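Local coordinates for inactive glucansucrase (Lactobacillus reuteri, PDB 5JBD), which is a multidomain member of glycoside hydrolase family 70, built around a (beta/alpha)8 barrel and carrying a bound calcium ion, at residues A[454-459]-A[499-504]; A[673-678]-A[731-736]; A[759-764]-A[785-790]. All blocks are in the same frame, centred on the assembly; numbering follows the deposited sequence.

Contact 1 of 3, residues A[454-459]-A[499-504]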
# COMPACT_ATOMS: atom_id res chain seq x y z
N LEU A 454 0.86 -6.73 -24.19
CA LEU A 454 1.78 -7.84 -24.39
C LEU A 454 2.54 -7.82 -25.72
O LEU A 454 3.48 -8.59 -25.89
CB LEU A 454 1.05 -9.16 -24.20
CG LEU A 454 0.53 -9.38 -22.76
CD1 LEU A 454 -0.42 -10.56 -22.69
CD2 LEU A 454 1.68 -9.58 -21.77
N SER A 455 2.11 -6.98 -26.66
CA SER A 455 2.82 -6.81 -27.94
C SER A 455 3.67 -5.54 -27.97
O SER A 455 4.48 -5.38 -28.88
CB SER A 455 1.82 -6.82 -29.11
OG SER A 455 0.86 -5.79 -29.00
N ASN A 456 3.50 -4.64 -26.99
CA ASN A 456 4.26 -3.38 -26.97
C ASN A 456 5.78 -3.59 -26.80
O ASN A 456 6.21 -4.39 -25.97
CB ASN A 456 3.74 -2.45 -25.86
CG ASN A 456 2.59 -1.55 -26.30
OD1 ASN A 456 2.24 -1.47 -27.49
ND2 ASN A 456 2.04 -0.82 -25.35
N LYS A 457 6.56 -2.83 -27.58
CA LYS A 457 8.02 -2.79 -27.45
C LYS A 457 8.40 -1.81 -26.32
O LYS A 457 7.61 -0.92 -25.97
CB LYS A 457 8.61 -2.27 -28.78
CG LYS A 457 10.13 -2.33 -28.91
CD LYS A 457 10.55 -1.89 -30.32
CE LYS A 457 12.06 -1.96 -30.52
NZ LYS A 457 12.77 -1.10 -29.55
N ASP A 458 9.63 -1.91 -25.84
CA ASP A 458 10.16 -0.99 -24.85
C ASP A 458 9.28 -0.93 -23.59
O ASP A 458 8.83 0.14 -23.16
CB ASP A 458 10.42 0.40 -25.46
CG ASP A 458 11.66 0.40 -26.35
OD1 ASP A 458 12.74 0.00 -25.88
OD2 ASP A 458 11.54 0.80 -27.52
N THR A 459 9.02 -2.11 -23.04
CA THR A 459 8.40 -2.25 -21.74
C THR A 459 8.56 -3.65 -21.16
O THR A 459 8.74 -4.61 -21.90
CB THR A 459 6.86 -1.89 -21.78
OG1 THR A 459 6.37 -1.74 -20.44
CG2 THR A 459 6.06 -2.94 -22.50
N GLY A 499 11.53 -7.43 -32.18
CA GLY A 499 11.79 -6.53 -33.31
C GLY A 499 11.16 -5.17 -33.17
O GLY A 499 10.59 -4.85 -32.12
N GLY A 500 11.28 -4.37 -34.23
CA GLY A 500 10.68 -3.05 -34.29
C GLY A 500 9.18 -3.09 -34.16
O GLY A 500 8.55 -4.14 -34.31
N GLN A 501 8.59 -1.94 -33.84
CA GLN A 501 7.15 -1.82 -33.70
C GLN A 501 6.66 -0.61 -34.49
O GLN A 501 7.26 0.47 -34.42
CB GLN A 501 6.73 -1.63 -32.24
CG GLN A 501 5.21 -1.51 -32.06
CD GLN A 501 4.79 -1.48 -30.61
OE1 GLN A 501 5.61 -1.29 -29.72
NE2 GLN A 501 3.50 -1.67 -30.35
N THR A 502 5.54 -0.81 -35.18
CA THR A 502 4.82 0.27 -35.86
C THR A 502 3.34 0.16 -35.51
O THR A 502 2.75 -0.91 -35.63
CB THR A 502 5.01 0.18 -37.40
OG1 THR A 502 6.41 0.19 -37.72
CG2 THR A 502 4.31 1.34 -38.13
N MET A 503 2.77 1.26 -35.06
CA MET A 503 1.34 1.35 -34.78
C MET A 503 0.74 2.35 -35.74
O MET A 503 1.17 3.51 -35.79
CB MET A 503 1.08 1.82 -33.36
CG MET A 503 1.55 0.87 -32.27
SD MET A 503 1.06 1.41 -30.61
CE MET A 503 -0.67 1.03 -30.61
N THR A 504 -0.29 1.92 -36.45
CA THR A 504 -0.86 2.67 -37.57
C THR A 504 -2.39 2.64 -37.53
O THR A 504 -2.96 1.57 -37.41
CB THR A 504 -0.37 2.02 -38.87
OG1 THR A 504 1.06 2.05 -38.92
CG2 THR A 504 -0.90 2.74 -40.10

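Contact 2 of 3, residues A[673-678]-A[731-736]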
# COMPACT_ATOMS: atom_id res chain seq x y z
N VAL A 673 0.20 -23.38 -3.07
CA VAL A 673 -0.43 -23.43 -4.40
C VAL A 673 0.56 -22.92 -5.46
O VAL A 673 0.70 -23.55 -6.52
CB VAL A 673 -1.76 -22.63 -4.43
CG1 VAL A 673 -2.37 -22.66 -5.83
CG2 VAL A 673 -2.73 -23.18 -3.40
N ILE A 674 1.27 -21.84 -5.18
CA ILE A 674 2.26 -21.28 -6.13
C ILE A 674 3.37 -22.30 -6.44
O ILE A 674 3.69 -22.55 -7.61
CB ILE A 674 2.84 -19.93 -5.64
CG1 ILE A 674 1.77 -18.84 -5.66
CG2 ILE A 674 4.03 -19.48 -6.49
CD1 ILE A 674 2.04 -17.64 -4.78
N ALA A 675 3.94 -22.89 -5.38
CA ALA A 675 4.99 -23.93 -5.53
C ALA A 675 4.53 -25.09 -6.40
O ALA A 675 5.24 -25.48 -7.33
CB ALA A 675 5.40 -24.45 -4.16
N LYS A 676 3.33 -25.59 -6.12
CA LYS A 676 2.76 -26.70 -6.90
C LYS A 676 2.60 -26.34 -8.40
O LYS A 676 2.75 -27.20 -9.27
CB LYS A 676 1.41 -27.10 -6.30
CG LYS A 676 0.81 -28.38 -6.84
CD LYS A 676 -0.55 -28.65 -6.20
CE LYS A 676 -1.43 -29.57 -7.03
NZ LYS A 676 -1.26 -31.00 -6.67
N ASN A 677 2.32 -25.07 -8.68
CA ASN A 677 2.07 -24.58 -10.06
C ASN A 677 3.27 -23.89 -10.73
O ASN A 677 3.11 -23.23 -11.75
CB ASN A 677 0.86 -23.63 -10.03
CG ASN A 677 -0.44 -24.38 -9.85
OD1 ASN A 677 -0.97 -24.92 -10.81
ND2 ASN A 677 -0.96 -24.41 -8.62
N ALA A 678 4.47 -24.07 -10.19
CA ALA A 678 5.64 -23.34 -10.67
C ALA A 678 5.86 -23.49 -12.18
O ALA A 678 6.19 -22.52 -12.87
CB ALA A 678 6.89 -23.77 -9.91
N ALA A 731 10.04 -19.66 1.53
CA ALA A 731 11.38 -20.03 1.05
C ALA A 731 11.35 -21.22 0.08
O ALA A 731 12.07 -21.22 -0.93
CB ALA A 731 12.31 -20.32 2.21
N ASN A 732 10.53 -22.23 0.39
CA ASN A 732 10.35 -23.37 -0.53
C ASN A 732 9.67 -22.94 -1.83
O ASN A 732 10.03 -23.44 -2.89
CB ASN A 732 9.54 -24.49 0.13
CG ASN A 732 10.37 -25.32 1.09
OD1 ASN A 732 11.59 -25.53 0.90
ND2 ASN A 732 9.73 -25.81 2.13
N THR A 733 8.73 -22.01 -1.74
CA THR A 733 8.05 -21.47 -2.92
C THR A 733 9.01 -20.71 -3.83
O THR A 733 9.01 -20.91 -5.05
CB THR A 733 6.85 -20.59 -2.52
OG1 THR A 733 5.95 -21.36 -1.71
CG2 THR A 733 6.11 -20.06 -3.75
N ILE A 734 9.86 -19.87 -3.24
CA ILE A 734 10.87 -19.14 -4.02
C ILE A 734 11.80 -20.13 -4.74
O ILE A 734 12.10 -19.94 -5.93
CB ILE A 734 11.67 -18.15 -3.14
CG1 ILE A 734 10.75 -17.03 -2.67
CG2 ILE A 734 12.85 -17.56 -3.92
CD1 ILE A 734 11.30 -16.20 -1.54
N ALA A 735 12.22 -21.17 -4.03
CA ALA A 735 13.10 -22.21 -4.61
C ALA A 735 12.43 -22.94 -5.77
O ALA A 735 13.07 -23.21 -6.79
CB ALA A 735 13.54 -23.19 -3.55
N ALA A 736 11.14 -23.25 -5.60
CA ALA A 736 10.36 -23.89 -6.67
C ALA A 736 10.25 -23.01 -7.92
O ALA A 736 10.41 -23.50 -9.04
CB ALA A 736 8.98 -24.28 -6.16

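Contact 3 of 3, residues A[759-764]-A[785-790]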
# COMPACT_ATOMS: atom_id res chain seq x y z
N GLN A 759 2.05 3.17 22.90
CA GLN A 759 1.78 4.61 22.83
C GLN A 759 2.97 5.42 23.33
O GLN A 759 3.75 4.98 24.19
CB GLN A 759 0.55 5.00 23.64
CG GLN A 759 -0.76 4.68 22.95
CD GLN A 759 -1.97 4.99 23.81
OE1 GLN A 759 -2.27 4.27 24.76
NE2 GLN A 759 -2.66 6.08 23.50
N GLU A 760 3.08 6.63 22.77
CA GLU A 760 4.15 7.55 23.07
C GLU A 760 3.57 8.96 23.07
O GLU A 760 2.73 9.29 22.23
CB GLU A 760 5.25 7.42 22.03
CG GLU A 760 6.56 8.14 22.36
CD GLU A 760 7.63 7.99 21.29
OE1 GLU A 760 7.40 7.31 20.25
OE2 GLU A 760 8.72 8.58 21.49
N ALA A 761 4.01 9.80 24.01
CA ALA A 761 3.63 11.21 23.99
C ALA A 761 4.48 11.90 22.93
O ALA A 761 5.71 11.98 23.06
CB ALA A 761 3.81 11.87 25.35
N VAL A 762 3.83 12.38 21.89
CA VAL A 762 4.49 13.15 20.82
C VAL A 762 3.84 14.52 20.73
O VAL A 762 2.67 14.67 21.08
CB VAL A 762 4.41 12.44 19.45
CG1 VAL A 762 5.36 11.26 19.42
CG2 VAL A 762 2.99 11.98 19.13
N THR A 763 4.60 15.52 20.27
CA THR A 763 4.06 16.84 20.04
C THR A 763 3.70 16.94 18.55
O THR A 763 4.55 16.67 17.68
CB THR A 763 5.06 17.92 20.45
OG1 THR A 763 5.40 17.73 21.83
CG2 THR A 763 4.46 19.31 20.27
N VAL A 764 2.45 17.30 18.26
CA VAL A 764 1.93 17.25 16.88
C VAL A 764 1.20 18.49 16.37
O VAL A 764 0.76 19.34 17.14
CB VAL A 764 0.98 16.04 16.67
CG1 VAL A 764 1.62 14.75 17.19
CG2 VAL A 764 -0.39 16.26 17.32
N ILE A 785 0.41 17.89 22.61
CA ILE A 785 0.80 16.55 23.01
C ILE A 785 -0.34 15.58 22.69
O ILE A 785 -1.49 15.82 23.07
CB ILE A 785 1.25 16.49 24.50
CG1 ILE A 785 2.51 17.35 24.66
CG2 ILE A 785 1.50 15.05 24.91
CD1 ILE A 785 3.19 17.31 26.00
N TYR A 786 0.01 14.48 22.02
CA TYR A 786 -0.91 13.50 21.46
C TYR A 786 -0.33 12.12 21.74
O TYR A 786 0.88 11.90 21.58
CB TYR A 786 -0.97 13.75 19.94
CG TYR A 786 -1.91 12.88 19.09
CD1 TYR A 786 -3.29 12.89 19.29
CD2 TYR A 786 -1.41 12.10 18.04
CE1 TYR A 786 -4.14 12.13 18.49
CE2 TYR A 786 -2.26 11.34 17.23
CZ TYR A 786 -3.62 11.35 17.45
OH TYR A 786 -4.48 10.59 16.65
N PHE A 787 -1.18 11.18 22.16
CA PHE A 787 -0.71 9.85 22.57
C PHE A 787 -0.80 8.83 21.43
O PHE A 787 -1.52 7.84 21.51
CB PHE A 787 -1.47 9.38 23.82
CG PHE A 787 -1.35 10.30 25.01
CD1 PHE A 787 -0.10 10.79 25.42
CD2 PHE A 787 -2.46 10.64 25.76
CE1 PHE A 787 0.01 11.62 26.52
CE2 PHE A 787 -2.35 11.46 26.87
CZ PHE A 787 -1.11 11.95 27.26
N ALA A 788 -0.02 9.08 20.38
CA ALA A 788 -0.05 8.23 19.19
C ALA A 788 0.54 6.88 19.49
O ALA A 788 1.47 6.78 20.31
CB ALA A 788 0.74 8.89 18.06
N TYR A 789 0.01 5.86 18.84
CA TYR A 789 0.66 4.55 18.79
C TYR A 789 1.84 4.67 17.82
O TYR A 789 1.63 4.92 16.63
CB TYR A 789 -0.33 3.47 18.35
CG TYR A 789 -1.34 3.16 19.42
CD1 TYR A 789 -2.50 3.92 19.55
CD2 TYR A 789 -1.12 2.15 20.34
CE1 TYR A 789 -3.43 3.65 20.56
CE2 TYR A 789 -2.04 1.86 21.35
CZ TYR A 789 -3.19 2.62 21.45
OH TYR A 789 -4.09 2.35 22.45
N THR A 790 3.05 4.54 18.34
CA THR A 790 4.29 4.73 17.56
C THR A 790 5.37 3.65 17.76
O THR A 790 6.34 3.62 17.00
CB THR A 790 4.99 6.02 17.98
OG1 THR A 790 5.40 5.89 19.34
CG2 THR A 790 4.09 7.23 17.85

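Contact 1 of 3, residues A[454-459]-A[499-504]
Gln501 stretches its side chain from strand 501-505 against the backbone and CB of Lys457, its own CB lying 4.0 Å from Lys457 CB. The contact joins two parts of the fold: 454-459 takes in the end of helix 446-455 and the turn that leads into strand 460-464 of the (beta/alpha)8 barrel, whereas 501-505 belongs to the antiparallel sheet beside that barrel. A glutamine suits the junction, being long enough to span it and carrying both a donor and an acceptor at its tip. With CG anti to the backbone N (chi1 -179°) and the chain extended beyond it, the amide grips two successive residues. Gln501 OE1 takes the backbone N-H of Lys457 at 2.8 Å, the donor standing above the carbonyl plane. Gln501 NE2 gives a nearly straight bond (172°) to Asn456 OD1 at 3.1 Å, leaving within its own amide plane although the two amide planes are turned 51° apart; Ser513 OG is a further partner of NE2. The aliphatic part of Lys457 runs past Gly499 O, whose hydrogen-bond donor is Arg515 NH2. At its end the lysine chain bends, and NZ bonds Thr378 O and forms a salt bridge with Asp458 OD2 at 3.0 Å, from above the carboxylate plane.

Contact 2 of 3, residues A[673-678]-A[731-736]
Thr733 of helix 727-739 packs against Ile674 and Ala675 of helix 670-676, the CA atoms of Ala675 and Thr733 being 4.7 Å apart. Its CB stays back, and the two branches do the touching. The Thr733 and Ile674 side chains cross at about a right angle, and CG2 of the threonine, anti to the backbone N, lies 3.5 Å from Ile674 CG2, tighter than usual for two methyls; it also faces Ile674 CB and the backbone N of Ala675. The other branch, OG1, sits 4.0 Å from Ala675 CB and is hydrogen-bonded to Tyr671 O and Glu729 O, one in each helix. Threonine thus serves twice in this buried place, a methyl for packing and a hydroxyl satisfied by main-chain carbonyls.

One turn further on, alanines with their short side chains make the contact. Ala675 is in helix 670-676 and Ala678 begins helix 678-683, and both pack on Ala736 of helix 727-739: Ala736 CB rests 4.1 Å from Ala675 CB and 4.3 Å from Ala678 CB, while Ala678 CB reaches Ala736 O at 3.6 Å.

Along the chain, helix 670-676 comes after strand 652-654 and helix 727-739 after strand 688-691, two neighbouring strands of the parallel barrel sheet, with Ile674 also touching Tyr475 and Asp655 in adjoining loops.

Contact 3 of 3, residues A[759-764]-A[785-790]
Val762 and Tyr786 form the regular hydrogen-bonded pair of these antiparallel strands: Val762 N donates to Tyr786 O at 3.0 Å, and Tyr786 N returns a bond to Val762 O at 2.8 Å. Farther along, Glu760 N bonds to Ala788 O. Between these points Phe787 sits at the centre of an inverse gamma turn, an irregularity in its strand.

Two side chains add polar bonds. Gln759 NE2 donates to Phe787 O at 2.9 Å with a nearly straight N-H (167°), the acceptor lying in the glutamine's amide plane, so a side-chain amide takes up a main-chain carbonyl at that turn. Thr790 OG1, set between its own backbone N and carbonyl carbon (chi1 65°), gives its proton to Glu760 OE1 at 2.6 Å, which accepts on its anti lone pair, the one away from the other carboxylate oxygen; Ala838 N is a second donor to OE1.

Together the strands form one margin of a six-stranded antiparallel sheet, in which 784-791 is an outermost strand and 758-767 passes between it and 193-197. A sheet of this kind is consistent with domain B of family 70 proteins.

Stacking is the work of Gln759 and Tyr789. Gln759 CG lies over the middle of one ring face, 3.4 Å from the Tyr789 centroid, in a CH-pi contact, and the amide beyond it is within 8° of parallel to the ring.

Apolar packing occupies both faces. With Gln759, Ala761 and Thr763 go Ile785 and Phe787: Ala761 CB, a single methyl, faces both, touching Ile785 CG2 and reaching the Phe787 ring at its edge, near CE1. On the face of Val762, Val762 CG2 meets Ala788 CB at 4.0 Å, and Val764 CG2 lies 3.7 Å from Tyr786 CB; the Tyr786 hydroxyl, at the far end, bonds Glu172 OE2 and Gln847 N.

How the contacts relate
The contacts follow one another along the chain without overlap, each closing before the next opens. Contacts 1 and 2 share the eight-stranded barrel: contact 1 joins the turn before strand 460-464 to the neighbouring antiparallel sheet, contact 2 joins helices of the barrel, and their centres are 32 Å apart. Contact 3 belongs to a separate six-stranded sheet on the opposite side of the chain's centre, 53 Å from contact 1 and 43 Å from contact 2, centre to centre. Most strands of the antiparallel sheet, from 501-505 to 612-618, come between barrel strands 460-464 and 652-654, so the chain leaves the barrel and returns, and each contact lies in a different part of one multidomain chain.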